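Local atomic coordinates of D-2-hydroxyacid dehydrogensase protein (Ketogulonicigenium vulgare, PDB entry 4LSW), a protein that probably catalyses the NAD(P)-dependent interconversion of D-2-hydroxyacids and 2-oxoacids. Residues A[22-27]-A[303-308]; A[297-302]-A[309-314]. One frame throughout, in Å; residues are numbered along the deposited sequence.

Contact 1 of 2, residues A[22-27]-A[303-308]; sequences AAFTVH and AHFAGS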
loop_
_atom_site.group_PDB
_atom_site.type_symbol
_atom_site.label_atom_id
_atom_site.label_comp_id
_atom_site.label_asym_id
_atom_site.label_seq_id
_atom_site.Cartn_x
_atom_site.Cartn_y
_atom_site.Cartn_z
ATOM N N ALA A 22 11.788 7.970 24.914
ATOM C CA ALA A 22 12.949 7.687 25.760
ATOM C C ALA A 22 14.236 8.316 25.227
ATOM O O ALA A 22 15.120 8.698 26.000
ATOM C CB ALA A 22 13.129 6.188 25.934
ATOM N N ALA A 23 14.346 8.404 23.905
ATOM C CA ALA A 23 15.557 8.914 23.274
ATOM C C ALA A 23 15.479 10.395 22.915
ATOM O O ALA A 23 16.508 11.067 22.843
ATOM C CB ALA A 23 15.884 8.105 22.032
ATOM N N PHE A 24 14.274 10.894 22.662
ATOM C CA PHE A 24 14.122 12.245 22.132
ATOM C C PHE A 24 13.188 13.082 22.977
ATOM O O PHE A 24 12.415 12.542 23.760
ATOM C CB PHE A 24 13.586 12.192 20.691
ATOM C CG PHE A 24 14.425 11.359 19.772
ATOM C CD1 PHE A 24 15.721 11.745 19.467
ATOM C CD2 PHE A 24 13.923 10.188 19.213
ATOM C CE1 PHE A 24 16.514 10.980 18.625
ATOM C CE2 PHE A 24 14.711 9.417 18.370
ATOM C CZ PHE A 24 16.004 9.814 18.073
ATOM N N THR A 25 13.266 14.400 22.811
ATOM C CA THR A 25 12.265 15.304 23.361
ATOM C C THR A 25 11.220 15.472 22.271
ATOM O O THR A 25 11.433 16.213 21.315
ATOM C CB THR A 25 12.873 16.667 23.712
ATOM O OG1 THR A 25 13.919 16.484 24.674
ATOM C CG2 THR A 25 11.818 17.615 24.283
ATOM N N VAL A 26 10.111 14.752 22.406
ATOM C CA VAL A 26 9.125 14.662 21.333
ATOM C C VAL A 26 7.956 15.594 21.583
ATOM O O VAL A 26 7.225 15.459 22.574
ATOM C CB VAL A 26 8.596 13.232 21.183
ATOM C CG1 VAL A 26 7.567 13.151 20.046
ATOM C CG2 VAL A 26 9.744 12.263 20.947
ATOM N N HIS A 27 7.774 16.530 20.659
ATOM C CA HIS A 27 6.638 17.436 20.695
ATOM C C HIS A 27 5.542 16.891 19.786
ATOM O O HIS A 27 5.750 16.722 18.585
ATOM C CB HIS A 27 7.082 18.833 20.266
ATOM C CG HIS A 27 8.207 19.372 21.094
ATOM N ND1 HIS A 27 8.025 19.841 22.375
ATOM C CD2 HIS A 27 9.532 19.478 20.833
ATOM C CE1 HIS A 27 9.192 20.234 22.866
ATOM N NE2 HIS A 27 10.121 20.015 21.955
ATOM N N ALA A 303 20.284 6.935 13.756
ATOM C CA ALA A 303 21.461 7.064 12.916
ATOM C C ALA A 303 21.774 8.528 12.624
ATOM O O ALA A 303 22.922 8.956 12.716
ATOM C CB ALA A 303 21.268 6.288 11.624
ATOM N N HIS A 304 20.751 9.304 12.292
ATOM C CA HIS A 304 20.961 10.711 11.973
ATOM C C HIS A 304 21.631 11.480 13.110
ATOM O O HIS A 304 22.626 12.174 12.896
ATOM C CB HIS A 304 19.639 11.396 11.618
ATOM C CG HIS A 304 19.772 12.869 11.412
ATOM N ND1 HIS A 304 20.260 13.420 10.243
ATOM C CD2 HIS A 304 19.513 13.913 12.236
ATOM C CE1 HIS A 304 20.283 14.732 10.354
ATOM N NE2 HIS A 304 19.843 15.059 11.559
ATOM N N PHE A 305 21.084 11.355 14.313
ATOM C CA PHE A 305 21.577 12.149 15.431
ATOM C C PHE A 305 22.908 11.627 15.958
ATOM O O PHE A 305 23.618 12.339 16.663
ATOM C CB PHE A 305 20.528 12.246 16.536
ATOM C CG PHE A 305 19.365 13.130 16.173
ATOM C CD1 PHE A 305 19.535 14.499 16.059
ATOM C CD2 PHE A 305 18.110 12.592 15.925
ATOM C CE1 PHE A 305 18.474 15.319 15.717
ATOM C CE2 PHE A 305 17.045 13.408 15.585
ATOM C CZ PHE A 305 17.225 14.771 15.479
ATOM N N ALA A 306 23.249 10.394 15.592
ATOM C CA ALA A 306 24.533 9.809 15.980
ATOM C C ALA A 306 25.657 10.211 15.028
ATOM O O ALA A 306 26.836 10.014 15.329
ATOM C CB ALA A 306 24.427 8.284 16.069
ATOM N N GLY A 307 25.290 10.773 13.880
ATOM C CA GLY A 307 26.261 11.148 12.867
ATOM C C GLY A 307 26.607 9.984 11.954
ATOM O O GLY A 307 27.647 9.987 11.287
ATOM N N SER A 308 25.729 8.987 11.921
ATOM C CA SER A 308 25.921 7.809 11.082
ATOM C C SER A 308 25.087 7.934 9.810
ATOM O O SER A 308 24.192 8.776 9.744
ATOM C CB SER A 308 25.540 6.547 11.856
ATOM O OG SER A 308 26.448 6.307 12.908
#

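Contact 2 of 2, residues A[297-302]-A[309-314]; sequences LRDNLT and PLLTPV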
loop_
_atom_site.group_PDB
_atom_site.type_symbol
_atom_site.label_atom_id
_atom_site.label_comp_id
_atom_site.label_asym_id
_atom_site.label_seq_id
_atom_site.Cartn_x
_atom_site.Cartn_y
_atom_site.Cartn_z
ATOM N N LEU A 297 11.866 3.472 11.050
ATOM C CA LEU A 297 11.689 4.892 11.314
ATOM C C LEU A 297 12.620 5.313 12.447
ATOM O O LEU A 297 13.376 6.275 12.325
ATOM C CB LEU A 297 10.244 5.179 11.704
ATOM C CG LEU A 297 9.989 6.598 12.219
ATOM C CD1 LEU A 297 9.666 7.563 11.083
ATOM C CD2 LEU A 297 8.872 6.587 13.243
ATOM N N ARG A 298 12.582 4.572 13.545
ATOM C CA ARG A 298 13.410 4.937 14.681
ATOM C C ARG A 298 14.901 4.791 14.369
ATOM O O ARG A 298 15.703 5.635 14.774
ATOM C CB ARG A 298 13.004 4.134 15.913
ATOM C CG ARG A 298 11.604 4.475 16.390
ATOM C CD ARG A 298 11.245 3.738 17.668
ATOM N NE ARG A 298 10.828 2.351 17.452
ATOM C CZ ARG A 298 11.543 1.286 17.805
ATOM N NH1 ARG A 298 12.729 1.435 18.379
ATOM N NH2 ARG A 298 11.065 0.066 17.591
ATOM N N ASP A 299 15.281 3.746 13.635
ATOM C CA ASP A 299 16.697 3.550 13.325
ATOM C C ASP A 299 17.271 4.670 12.453
ATOM O O ASP A 299 18.435 5.031 12.589
ATOM C CB ASP A 299 16.954 2.179 12.685
ATOM C CG ASP A 299 16.785 1.031 13.665
ATOM O OD1 ASP A 299 16.752 1.278 14.889
ATOM O OD2 ASP A 299 16.694 -0.127 13.202
ATOM N N ASN A 300 16.448 5.226 11.566
ATOM C CA ASN A 300 16.871 6.372 10.773
ATOM C C ASN A 300 17.119 7.591 11.644
ATOM O O ASN A 300 18.119 8.285 11.469
ATOM C CB ASN A 300 15.854 6.700 9.673
ATOM C CG ASN A 300 15.997 5.801 8.461
ATOM O OD1 ASN A 300 16.971 5.897 7.717
ATOM N ND2 ASN A 300 15.022 4.927 8.255
ATOM N N LEU A 301 16.207 7.845 12.581
ATOM C CA LEU A 301 16.372 8.971 13.492
ATOM C C LEU A 301 17.621 8.786 14.360
ATOM O O LEU A 301 18.417 9.717 14.530
ATOM C CB LEU A 301 15.117 9.163 14.350
ATOM C CG LEU A 301 13.887 9.685 13.603
ATOM C CD1 LEU A 301 12.630 9.476 14.433
ATOM C CD2 LEU A 301 14.068 11.164 13.248
ATOM N N THR A 302 17.796 7.576 14.878
ATOM C CA THR A 302 18.935 7.263 15.733
ATOM C C THR A 302 20.237 7.467 14.972
ATOM O O THR A 302 21.172 8.108 15.468
ATOM C CB THR A 302 18.853 5.816 16.249
ATOM O OG1 THR A 302 17.657 5.660 17.021
ATOM C CG2 THR A 302 20.064 5.480 17.118
ATOM N N PRO A 309 25.378 7.104 8.793
ATOM C CA PRO A 309 24.594 7.226 7.560
ATOM C C PRO A 309 23.132 6.875 7.788
ATOM O O PRO A 309 22.832 6.003 8.604
ATOM C CB PRO A 309 25.218 6.173 6.639
ATOM C CG PRO A 309 26.578 5.921 7.189
ATOM C CD PRO A 309 26.445 6.089 8.669
ATOM N N LEU A 310 22.240 7.544 7.068
ATOM C CA LEU A 310 20.824 7.199 7.085
ATOM C C LEU A 310 20.623 5.816 6.467
ATOM O O LEU A 310 21.328 5.448 5.522
ATOM C CB LEU A 310 20.020 8.250 6.317
ATOM C CG LEU A 310 20.045 9.663 6.894
ATOM C CD1 LEU A 310 19.306 10.626 5.985
ATOM C CD2 LEU A 310 19.459 9.686 8.304
ATOM N N LEU A 311 19.669 5.051 6.994
ATOM C CA LEU A 311 19.432 3.698 6.496
ATOM C C LEU A 311 18.700 3.709 5.163
ATOM O O LEU A 311 19.120 3.056 4.203
ATOM C CB LEU A 311 18.622 2.878 7.507
ATOM C CG LEU A 311 19.336 2.300 8.742
ATOM C CD1 LEU A 311 19.591 3.364 9.799
ATOM C CD2 LEU A 311 18.545 1.146 9.334
ATOM N N THR A 312 17.598 4.454 5.113
ATOM C CA THR A 312 16.729 4.462 3.943
ATOM C C THR A 312 16.353 5.873 3.475
ATOM O O THR A 312 15.181 6.257 3.511
ATOM C CB THR A 312 15.454 3.638 4.202
ATOM O OG1 THR A 312 14.878 4.021 5.454
ATOM C CG2 THR A 312 15.779 2.148 4.259
ATOM N N PRO A 313 17.348 6.647 3.011
ATOM C CA PRO A 313 17.036 7.994 2.523
ATOM C C PRO A 313 16.299 7.988 1.193
ATOM O O PRO A 313 16.494 7.082 0.373
ATOM C CB PRO A 313 18.414 8.616 2.315
ATOM C CG PRO A 313 19.300 7.449 2.007
ATOM C CD PRO A 313 18.776 6.314 2.847
ATOM N N VAL A 314 15.458 8.996 0.981
ATOM C CA VAL A 314 14.805 9.179 -0.312
ATOM C C VAL A 314 15.107 10.550 -0.900
ATOM O O VAL A 314 14.864 10.793 -2.080
ATOM C CB VAL A 314 13.269 8.976 -0.238
ATOM C CG1 VAL A 314 12.936 7.527 0.072
ATOM C CG2 VAL A 314 12.647 9.912 0.784
#

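Contact 1 of 2, residues A[22-27]-A[303-308]
F24 and F305 meet through a single pair of phenyl rings, and no hydrogen bond crosses between 22-27 and 303-308. The backbones stay well apart, with the CA of F24 10.0 Å from the CA of F305, so the rings alone bridge the distance. CE1 of F24 comes within 3.5 Å of CD2 of F305, and the same CE1 lies 3.9 Å from CE2 of F305. With centroids 5.5 Å apart and planes inclined at 51°, the pair is oblique.

Both CB atoms point toward the opposing segment, and both rings leave the backbone in the same way: CG lies opposite the carbonyl carbon and beside the backbone N (chi1 -55° in F24, -72° in F305). Each ring is also backed by its sequence neighbour. The methyl CB of A23 sits 4.0 Å above the plane of the F24 ring, over its centre, while CD2 of H304 lies in the same manner 3.8 Å above the plane of the F305 ring. The imidazole of H304 is held in turn by a hydrogen bond between its NE2 and OE1 of E69.

The contact joins the junction of helix 14-23 and strand 25-28 to the C-terminal end of helix 287-306. F24 is the first residue past helix 14-23 and leads into strand 25-28, the outermost strand on its side of the mixed sheet. F305 belongs to the last turn of helix 287-306, which ends in a Schellman motif at G307, whose positive phi suits glycine. Around the rings, F24 also packs on I6 of the adjacent strand 5-8, and F305 touches P4 and R47, so the long helix ends against the edge of the sheet.

Contact 2 of 2, residues A[297-302]-A[309-314]
N300 projects from helix 287-306 onto the segment 309-314, fastening a helix-to-strand connection of the mixed α/β domain that leads into the antiparallel edge strand 313-315.

The polar part is carried by one carboxamide. With CG anti to the carbonyl carbon (chi1 -80°), the amide reaches 309-314 although CB does not aim there. Its OD1 accepts the backbone N of T312 at 3.0 Å, nearly straight at 170° and on a lone pair in the carbonyl plane, and a weak bond from the backbone N of L311. Its ND2 donates to OG1 of T312 at 2.9 Å, tilted 20° from the amide plane. That hydroxyl is also bonded to the carbonyl O of N95. Bonds at both ends of the amide oppose a flip of the group. A leucine in place of N300 would probably leave the backbone N-H groups of T312 and L311 without this acceptor and the T312 hydroxyl without the ND2 donor.

The packing falls to two leucines. L311 lays CD2 3.9 Å from CB of D299. Methyls also meet carbonyls: CD2 of L310 lies 3.7 Å from the backbone O of N300 and, one residue back, CD1 of L311 lies 3.4 Å from the backbone O of D299.

From the N terminus, the chain first supplies 22-27, where helix 14-23 gives way to strand 25-28, and only after a further 275 residues, including the Rossmann-type sheet, does 303-308 return to close contact 1. Contact 2 closes a short excursion of six residues near the C terminus, the last turn of the helix and the bend after it. The two cross, because 297-302 precedes and 309-314 follows the second segment of contact 1. Both draw on helix 287-306. Direct packing links them, with CZ of F24 3.9 Å from CB of L301. Together they tie this helix to the entrances of strands 25-28 and 313-315, the two outermost strands of the mixed sheet.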